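Local coordinates for Succinylglutamatedesuccinylase/aspartoacylase (Rhodobacter sphaeroides 2.4.1, PDB 3CDX), which probably hydrolyses non-peptide amide or ester bonds at a metal site, as do relatives in the succinylglutamate desuccinylase/aspartoacylase family, at residues I144-H149 with E180-P185; V56-G61 with R231-V236; E66-I71 with E224-G229. All blocks are in the same frame, centred on the assembly; numbering follows the deposited sequence.

In the fold
All three contacts are buried in the catalytic domain, and none is a surface contact. Contacts 1 and 2 press helices onto neighbouring parallel strands, 144-148 and 55-60, through purely apolar side chains; the hydrogen bond between Asp147 and Thr59 ties those strands together. Contact 2 shares helix 223-239 with contact 3, in which the N-terminal part of that helix meets the start of helix 68-79. Contacts 1 and 3 both reach the calcium ion, through His149 and Glu66, so each joins a hydrophobic interface to a polar metal site. Contact 3 alone lies beside a second subunit, and its outward side carries a salt bridge.

Contact 1: residues I144-H149 with E180-P185; sequences ISVDMH and EAFGAP. With CA (calcium ion), chain G.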
loop_
_atom_site.group_PDB
_atom_site.type_symbol
_atom_site.label_atom_id
_atom_site.label_comp_id
_atom_site.label_asym_id
_atom_site.label_seq_id
_atom_site.Cartn_x
_atom_site.Cartn_y
_atom_site.Cartn_z
ATOM N N ILE A 144 -12.070 39.649 -7.752
ATOM C CA ILE A 144 -12.008 39.146 -6.382
ATOM C C ILE A 144 -12.105 37.611 -6.376
ATOM O O ILE A 144 -12.812 37.037 -7.185
ATOM C CB ILE A 144 -13.113 39.790 -5.484
ATOM C CG1 ILE A 144 -13.009 39.258 -4.035
ATOM C CG2 ILE A 144 -14.498 39.553 -6.085
ATOM C CD1 ILE A 144 -13.973 39.892 -3.096
ATOM N N SER A 145 -11.420 36.985 -5.414
ATOM C CA SER A 145 -11.523 35.540 -5.179
ATOM C C SER A 145 -11.935 35.231 -3.745
ATOM O O SER A 145 -11.413 35.827 -2.779
ATOM C CB SER A 145 -10.188 34.838 -5.513
ATOM O OG SER A 145 -10.001 33.628 -4.749
ATOM N N VAL A 146 -12.898 34.320 -3.629
ATOM C CA VAL A 146 -13.242 33.674 -2.358
ATOM C C VAL A 146 -12.883 32.172 -2.498
ATOM O O VAL A 146 -13.453 31.439 -3.293
ATOM C CB VAL A 146 -14.722 33.855 -1.922
ATOM C CG1 VAL A 146 -14.922 33.333 -0.478
ATOM C CG2 VAL A 146 -15.162 35.361 -2.019
ATOM N N ASP A 147 -11.875 31.758 -1.757
ATOM C CA ASP A 147 -11.435 30.375 -1.773
ATOM C C ASP A 147 -11.945 29.725 -0.488
ATOM O O ASP A 147 -11.555 30.095 0.638
ATOM C CB ASP A 147 -9.887 30.308 -1.981
ATOM C CG ASP A 147 -9.361 28.877 -2.151
ATOM O OD1 ASP A 147 -10.092 27.970 -2.657
ATOM O OD2 ASP A 147 -8.210 28.665 -1.715
ATOM N N MET A 148 -12.895 28.811 -0.652
ATOM C CA MET A 148 -13.592 28.250 0.504
ATOM C C MET A 148 -12.949 26.960 1.100
ATOM O O MET A 148 -12.875 25.885 0.452
ATOM C CB MET A 148 -15.060 28.008 0.126
ATOM C CG MET A 148 -15.826 29.293 -0.371
ATOM S SD MET A 148 -17.618 29.165 -0.653
ATOM C CE MET A 148 -18.270 29.231 0.986
ATOM N N HIS A 149 -12.529 27.083 2.353
ATOM C CA HIS A 149 -11.856 26.028 3.064
ATOM C C HIS A 149 -12.559 25.709 4.380
ATOM O O HIS A 149 -13.461 26.457 4.823
ATOM C CB HIS A 149 -10.391 26.451 3.332
ATOM C CG HIS A 149 -9.544 26.467 2.093
ATOM N ND1 HIS A 149 -8.721 25.419 1.736
ATOM C CD2 HIS A 149 -9.429 27.386 1.108
ATOM C CE1 HIS A 149 -8.129 25.689 0.587
ATOM N NE2 HIS A 149 -8.527 26.887 0.192
ATOM N N GLU A 180 -16.147 41.924 5.688
ATOM C CA GLU A 180 -17.298 42.430 6.424
ATOM C C GLU A 180 -18.600 42.082 5.688
ATOM O O GLU A 180 -19.552 41.592 6.309
ATOM C CB GLU A 180 -17.195 43.959 6.704
ATOM C CG GLU A 180 -16.165 44.300 7.750
ATOM C CD GLU A 180 -15.929 45.806 7.951
ATOM O OE1 GLU A 180 -16.845 46.620 7.633
ATOM O OE2 GLU A 180 -14.821 46.170 8.447
ATOM N N ALA A 181 -18.635 42.325 4.379
ATOM C CA ALA A 181 -19.797 41.958 3.558
ATOM C C ALA A 181 -20.097 40.444 3.589
ATOM O O ALA A 181 -21.256 40.030 3.773
ATOM C CB ALA A 181 -19.589 42.407 2.118
ATOM N N PHE A 182 -19.055 39.616 3.444
ATOM C CA PHE A 182 -19.251 38.145 3.498
ATOM C C PHE A 182 -20.057 37.830 4.779
ATOM O O PHE A 182 -21.006 37.076 4.737
ATOM C CB PHE A 182 -17.905 37.381 3.462
ATOM C CG PHE A 182 -18.042 35.848 3.404
ATOM C CD1 PHE A 182 -17.859 35.160 2.198
ATOM C CD2 PHE A 182 -18.347 35.106 4.552
ATOM C CE1 PHE A 182 -17.979 33.722 2.145
ATOM C CE2 PHE A 182 -18.469 33.687 4.508
ATOM C CZ PHE A 182 -18.293 33.002 3.307
ATOM N N GLY A 183 -19.678 38.437 5.904
ATOM C CA GLY A 183 -20.513 38.395 7.120
ATOM C C GLY A 183 -20.488 37.108 7.916
ATOM O O GLY A 183 -21.541 36.647 8.399
ATOM N N ALA A 184 -19.296 36.524 8.070
ATOM C CA ALA A 184 -19.123 35.398 8.988
ATOM C C ALA A 184 -18.946 35.986 10.397
ATOM O O ALA A 184 -18.567 37.151 10.535
ATOM C CB ALA A 184 -17.930 34.549 8.589
ATOM N N PRO A 185 -19.217 35.204 11.445
ATOM C CA PRO A 185 -19.076 35.835 12.776
ATOM C C PRO A 185 -17.718 36.457 13.009
ATOM O O PRO A 185 -17.656 37.490 13.677
ATOM C CB PRO A 185 -19.307 34.678 13.756
ATOM C CG PRO A 185 -20.041 33.656 12.999
ATOM C CD PRO A 185 -19.721 33.818 11.526
HETATM CA CA CA G . -7.933 23.761 3.141
#
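His149 NE2 donates to Asp147 OD2 at 2.6 Å, with the acceptor in the imidazole plane but the donor well above the plane of the carboxylate. Through its other ring nitrogen, His149 ND1 binds the calcium ion at 2.3 Å; His63 and Glu66 complete the protein ligands. Asp147 OD1 is held in turn by Thr59 OG1, which positions the second-shell carboxylate. Across the segments the contact is entirely apolar. Phe182, in the last turn of helix 169-182, sends its ring toward the strand with CG anti to the backbone N (chi1 -175°). Its CE1 meets Val146 CG1 at 4.0 Å, the methyl arriving obliquely. Met148 points less directly at the helix, yet its thioether bends at the end (chi3 78°) and brings CE to the ring edge, 4.4 Å from Phe182 CZ. Gly183 then ends the helix with positive phi, and its carbonyl O accepts from both Arg231 and Gln251. Strand 144-148 thus seals Val146 and Met148 against an aromatic ring while Asp147 and His149 serve the metal site, where the paired hydrogen bond and metal bond should restrict rotation of the imidazole.

Contact 2: residues V56-G61 with R231-V236; sequences VLLTGG and RGILNV
Ile233 holds CG1 in the position between its backbone N and carbonyl carbon (chi1 64°), which places the CG2 methyl beside the N and aims it at the strand. Leu58 answers with CG beside its own backbone N (chi1 -60°); CD1 continues the chain outward, and CD2 branches off to meet Ile233 CG2 at 4.1 Å. The two side chains cross obliquely, and the other leucine methyl is near as well: Leu58 CD1 lies 4.3 Å from Ile233 CD1. The second pair is lighter. Val56 CG1 and Val236 CG1 approach end to end at 4.3 Å, one methyl from each valine. Val56 and Leu58, two residues apart, look out from one face of the strand, whereas Ile233 and Val236, three apart, share one face of the helix. The helix runs roughly counter to the strand, so Val56 faces Val236 and Leu58 faces Ile233. No hydrogen bond crosses the interface, and all four residues are buried. The polar side chains of this helical segment work elsewhere: Asn235 ND2 donates to the carbonyls of Phe182 and Glu248, and Arg231 NH1 bonds to the carbonyl of Ala250. Strand 55-60 lies between parallel strands 87-92 and 144-148, and helix 223-239 lies over this part of the sheet, with Val236 also touching Val146 and Ile233 touching Met148. Helix 68-79 flanks the contact, its Leu76 meeting both Leu58 and Ile233, so that apolar side chains of both helices meet over strands 55-60 and 144-148.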
loop_
_atom_site.group_PDB
_atom_site.type_symbol
_atom_site.label_atom_id
_atom_site.label_comp_id
_atom_site.label_asym_id
_atom_site.label_seq_id
_atom_site.Cartn_x
_atom_site.Cartn_y
_atom_site.Cartn_z
ATOM N N VAL A 56 -16.195 37.824 -10.175
ATOM C CA VAL A 56 -16.018 37.150 -8.886
ATOM C C VAL A 56 -15.701 35.680 -9.089
ATOM O O VAL A 56 -16.463 34.956 -9.699
ATOM C CB VAL A 56 -17.285 37.287 -7.996
ATOM C CG1 VAL A 56 -17.127 36.488 -6.713
ATOM C CG2 VAL A 56 -17.591 38.795 -7.722
ATOM N N LEU A 57 -14.566 35.234 -8.558
ATOM C CA LEU A 57 -14.188 33.829 -8.703
ATOM C C LEU A 57 -14.363 33.122 -7.372
ATOM O O LEU A 57 -13.793 33.547 -6.355
ATOM C CB LEU A 57 -12.764 33.698 -9.245
ATOM C CG LEU A 57 -12.041 32.342 -9.134
ATOM C CD1 LEU A 57 -12.658 31.250 -10.040
ATOM C CD2 LEU A 57 -10.553 32.529 -9.400
ATOM N N LEU A 58 -15.134 32.032 -7.406
ATOM C CA LEU A 58 -15.545 31.247 -6.228
ATOM C C LEU A 58 -14.998 29.833 -6.375
ATOM O O LEU A 58 -15.345 29.122 -7.344
ATOM C CB LEU A 58 -17.089 31.216 -6.107
ATOM C CG LEU A 58 -17.784 32.589 -5.942
ATOM C CD1 LEU A 58 -19.244 32.442 -5.976
ATOM C CD2 LEU A 58 -17.311 33.357 -4.697
ATOM N N THR A 59 -14.084 29.451 -5.486
ATOM C CA THR A 59 -13.489 28.121 -5.581
ATOM C C THR A 59 -13.775 27.333 -4.326
ATOM O O THR A 59 -13.790 27.901 -3.229
ATOM C CB THR A 59 -11.933 28.155 -5.866
ATOM O OG1 THR A 59 -11.260 28.989 -4.901
ATOM C CG2 THR A 59 -11.669 28.671 -7.279
ATOM N N GLY A 60 -14.034 26.034 -4.494
ATOM C CA GLY A 60 -14.183 25.111 -3.385
ATOM C C GLY A 60 -13.481 23.788 -3.677
ATOM O O GLY A 60 -13.120 23.512 -4.822
ATOM N N GLY A 61 -13.254 22.991 -2.637
ATOM C CA GLY A 61 -12.749 21.623 -2.808
ATOM C C GLY A 61 -11.314 21.582 -3.297
ATOM O O GLY A 61 -10.890 20.617 -3.920
ATOM N N ARG A 231 -24.781 32.075 2.422
ATOM C CA ARG A 231 -25.058 33.524 2.544
ATOM C C ARG A 231 -23.823 34.382 2.164
ATOM O O ARG A 231 -23.957 35.404 1.530
ATOM C CB ARG A 231 -25.561 33.854 3.953
ATOM C CG ARG A 231 -26.081 35.299 4.136
ATOM C CD ARG A 231 -26.457 35.610 5.565
ATOM N NE ARG A 231 -25.296 35.811 6.415
ATOM C CZ ARG A 231 -25.368 36.196 7.687
ATOM N NH1 ARG A 231 -26.542 36.441 8.243
ATOM N NH2 ARG A 231 -24.273 36.372 8.388
ATOM N N GLY A 232 -22.625 33.968 2.573
ATOM C CA GLY A 232 -21.441 34.815 2.387
ATOM C C GLY A 232 -21.116 35.060 0.939
ATOM O O GLY A 232 -20.649 36.150 0.579
ATOM N N ILE A 233 -21.319 34.043 0.097
ATOM C CA ILE A 233 -21.008 34.200 -1.308
ATOM C C ILE A 233 -22.013 35.084 -2.042
ATOM O O ILE A 233 -21.614 35.852 -2.916
ATOM C CB ILE A 233 -20.698 32.851 -2.049
ATOM C CG1 ILE A 233 -21.899 31.895 -2.092
ATOM C CG2 ILE A 233 -19.461 32.167 -1.387
ATOM C CD1 ILE A 233 -21.611 30.559 -2.863
ATOM N N LEU A 234 -23.294 34.975 -1.679
ATOM C CA LEU A 234 -24.328 35.913 -2.158
ATOM C C LEU A 234 -24.004 37.339 -1.728
ATOM O O LEU A 234 -24.027 38.236 -2.550
ATOM C CB LEU A 234 -25.710 35.557 -1.601
ATOM C CG LEU A 234 -26.443 34.366 -2.194
ATOM C CD1 LEU A 234 -27.712 34.114 -1.367
ATOM C CD2 LEU A 234 -26.770 34.575 -3.668
ATOM N N ASN A 235 -23.715 37.522 -0.435
ATOM C CA ASN A 235 -23.269 38.801 0.118
ATOM C C ASN A 235 -22.068 39.378 -0.624
ATOM O O ASN A 235 -22.009 40.584 -0.886
ATOM C CB ASN A 235 -22.866 38.660 1.584
ATOM C CG ASN A 235 -24.044 38.585 2.538
ATOM O OD1 ASN A 235 -25.201 38.703 2.144
ATOM N ND2 ASN A 235 -23.740 38.362 3.811
ATOM N N VAL A 236 -21.099 38.530 -0.964
ATOM C CA VAL A 236 -19.933 39.013 -1.648
ATOM C C VAL A 236 -20.369 39.544 -3.027
ATOM O O VAL A 236 -19.899 40.595 -3.469
ATOM C CB VAL A 236 -18.826 37.971 -1.776
ATOM C CG1 VAL A 236 -17.956 38.336 -2.936
ATOM C CG2 VAL A 236 -17.952 37.936 -0.465
#

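Contact 3: residues E66-I71 with E224-G229; sequences EYEGQI and EGVRIG. With CA (calcium ion), chain G.
Glu68 CG presses on the backbone of helix 223-239, 3.8 Å from both Gly225 C and Val226 N, and this is the tight part of the contact. Gly225 has no side chain to hold the helices apart here, and the CA atoms of Glu68 and Val226 come to 5.3 Å. The glutamate chain bends at its second torsion (chi2 70°), and its OE2 accepts from the backbone N of Asn222. Val226 fits its two methyls against Ile71 almost at a right angle: CG2 touches Ile71 CD1 at 4.0 Å, and CG1 lies equally near Ile71 CG2. A second subunit backs this patch, with its His298 on Ile71 and its Glu279 on Val226. The far side of helix 223-239 is looser and partly exposed; there Arg227 grips Glu224 side-on, NE to OE1 and NH2 to OE2 (2.8 Å), both oxygens met on their syn sides. Ahead of helix 68-79, Glu66 holds the calcium ion with both oxygens, OE1 at 2.3 Å and OE2 at 2.4 Å. Gln70 NE2 donates back to the Glu66 carbonyl from above its plane. With His63 three residues before Glu66 and His149 far along the chain, this is the His-x-x-Glu plus His metal site of M14-like zinc hydrolases, here occupied by calcium.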
loop_
_atom_site.group_PDB
_atom_site.type_symbol
_atom_site.label_atom_id
_atom_site.label_comp_id
_atom_site.label_asym_id
_atom_site.label_seq_id
_atom_site.Cartn_x
_atom_site.Cartn_y
_atom_site.Cartn_z
ATOM N N GLU A 66 -12.763 19.184 2.472
ATOM C CA GLU A 66 -13.305 20.431 2.989
ATOM C C GLU A 66 -14.566 20.717 2.209
ATOM O O GLU A 66 -14.485 21.162 1.090
ATOM C CB GLU A 66 -12.263 21.517 2.870
ATOM C CG GLU A 66 -11.083 21.171 3.708
ATOM C CD GLU A 66 -9.927 22.102 3.548
ATOM O OE1 GLU A 66 -10.102 23.182 2.916
ATOM O OE2 GLU A 66 -8.836 21.716 4.042
ATOM N N TYR A 67 -15.715 20.422 2.838
ATOM C CA TYR A 67 -17.025 20.254 2.169
ATOM C C TYR A 67 -17.842 21.508 1.933
ATOM O O TYR A 67 -18.590 21.589 0.940
ATOM C CB TYR A 67 -17.909 19.294 2.979
ATOM C CG TYR A 67 -17.201 18.025 3.391
ATOM C CD1 TYR A 67 -16.642 17.148 2.428
ATOM C CD2 TYR A 67 -17.100 17.686 4.740
ATOM C CE1 TYR A 67 -15.990 15.969 2.836
ATOM C CE2 TYR A 67 -16.432 16.545 5.165
ATOM C CZ TYR A 67 -15.897 15.680 4.225
ATOM O OH TYR A 67 -15.227 14.561 4.725
ATOM N N GLU A 68 -17.718 22.483 2.847
ATOM C CA GLU A 68 -18.682 23.595 2.847
ATOM C C GLU A 68 -18.650 24.429 1.558
ATOM O O GLU A 68 -19.710 24.797 1.020
ATOM C CB GLU A 68 -18.528 24.443 4.129
ATOM C CG GLU A 68 -19.172 23.791 5.348
ATOM C CD GLU A 68 -18.450 22.531 5.878
ATOM O OE1 GLU A 68 -17.451 22.030 5.303
ATOM O OE2 GLU A 68 -18.923 22.014 6.901
ATOM N N GLY A 69 -17.443 24.677 1.021
ATOM C CA GLY A 69 -17.328 25.338 -0.303
ATOM C C GLY A 69 -17.898 24.510 -1.450
ATOM O O GLY A 69 -18.503 25.045 -2.375
ATOM N N GLN A 70 -17.696 23.191 -1.405
ATOM C CA GLN A 70 -18.247 22.319 -2.461
ATOM C C GLN A 70 -19.786 22.413 -2.521
ATOM O O GLN A 70 -20.338 22.444 -3.597
ATOM C CB GLN A 70 -17.852 20.850 -2.218
ATOM C CG GLN A 70 -16.313 20.582 -2.212
ATOM C CD GLN A 70 -16.034 19.123 -1.914
ATOM O OE1 GLN A 70 -16.738 18.247 -2.428
ATOM N NE2 GLN A 70 -15.030 18.845 -1.034
ATOM N N ILE A 71 -20.439 22.390 -1.343
ATOM C CA ILE A 71 -21.901 22.531 -1.244
ATOM C C ILE A 71 -22.384 23.943 -1.628
ATOM O O ILE A 71 -23.243 24.088 -2.507
ATOM C CB ILE A 71 -22.394 22.200 0.162
ATOM C CG1 ILE A 71 -22.199 20.692 0.476
ATOM C CG2 ILE A 71 -23.863 22.601 0.311
ATOM C CD1 ILE A 71 -22.266 20.367 2.000
ATOM N N GLU A 224 -24.007 25.051 10.366
ATOM C CA GLU A 224 -23.877 26.510 10.448
ATOM C C GLU A 224 -22.890 27.010 9.409
ATOM O O GLU A 224 -23.087 28.086 8.839
ATOM C CB GLU A 224 -23.416 26.933 11.841
ATOM C CG GLU A 224 -24.552 27.088 12.807
ATOM C CD GLU A 224 -25.459 28.274 12.439
ATOM O OE1 GLU A 224 -26.495 28.032 11.750
ATOM O OE2 GLU A 224 -25.102 29.427 12.811
ATOM N N GLY A 225 -21.827 26.219 9.179
ATOM C CA GLY A 225 -20.827 26.495 8.185
ATOM C C GLY A 225 -21.398 26.539 6.787
ATOM O O GLY A 225 -21.012 27.375 5.993
ATOM N N VAL A 226 -22.316 25.626 6.471
ATOM C CA VAL A 226 -22.977 25.616 5.169
ATOM C C VAL A 226 -23.859 26.879 5.042
ATOM O O VAL A 226 -23.865 27.515 3.989
ATOM C CB VAL A 226 -23.833 24.343 4.990
ATOM C CG1 VAL A 226 -24.742 24.445 3.773
ATOM C CG2 VAL A 226 -22.939 23.053 4.907
ATOM N N ARG A 227 -24.589 27.232 6.107
ATOM C CA ARG A 227 -25.467 28.398 6.100
ATOM C C ARG A 227 -24.644 29.691 5.928
ATOM O O ARG A 227 -24.966 30.500 5.122
ATOM C CB ARG A 227 -26.294 28.476 7.401
ATOM C CG ARG A 227 -27.363 29.643 7.400
ATOM C CD ARG A 227 -28.133 29.764 8.749
ATOM N NE ARG A 227 -27.215 30.070 9.857
ATOM C CZ ARG A 227 -26.729 31.289 10.125
ATOM N NH1 ARG A 227 -27.059 32.336 9.378
ATOM N NH2 ARG A 227 -25.906 31.468 11.137
ATOM N N ILE A 228 -23.568 29.839 6.686
ATOM C CA ILE A 228 -22.743 31.050 6.636
ATOM C C ILE A 228 -22.036 31.175 5.284
ATOM O O ILE A 228 -21.965 32.264 4.700
ATOM C CB ILE A 228 -21.789 31.104 7.853
ATOM C CG1 ILE A 228 -22.588 31.417 9.134
ATOM C CG2 ILE A 228 -20.592 32.063 7.633
ATOM C CD1 ILE A 228 -23.116 32.870 9.267
ATOM N N GLY A 229 -21.560 30.051 4.759
ATOM C CA GLY A 229 -20.942 30.024 3.443
ATOM C C GLY A 229 -21.881 30.329 2.293
ATOM O O GLY A 229 -21.539 31.107 1.410
HETATM CA CA CA G . -7.933 23.761 3.141
#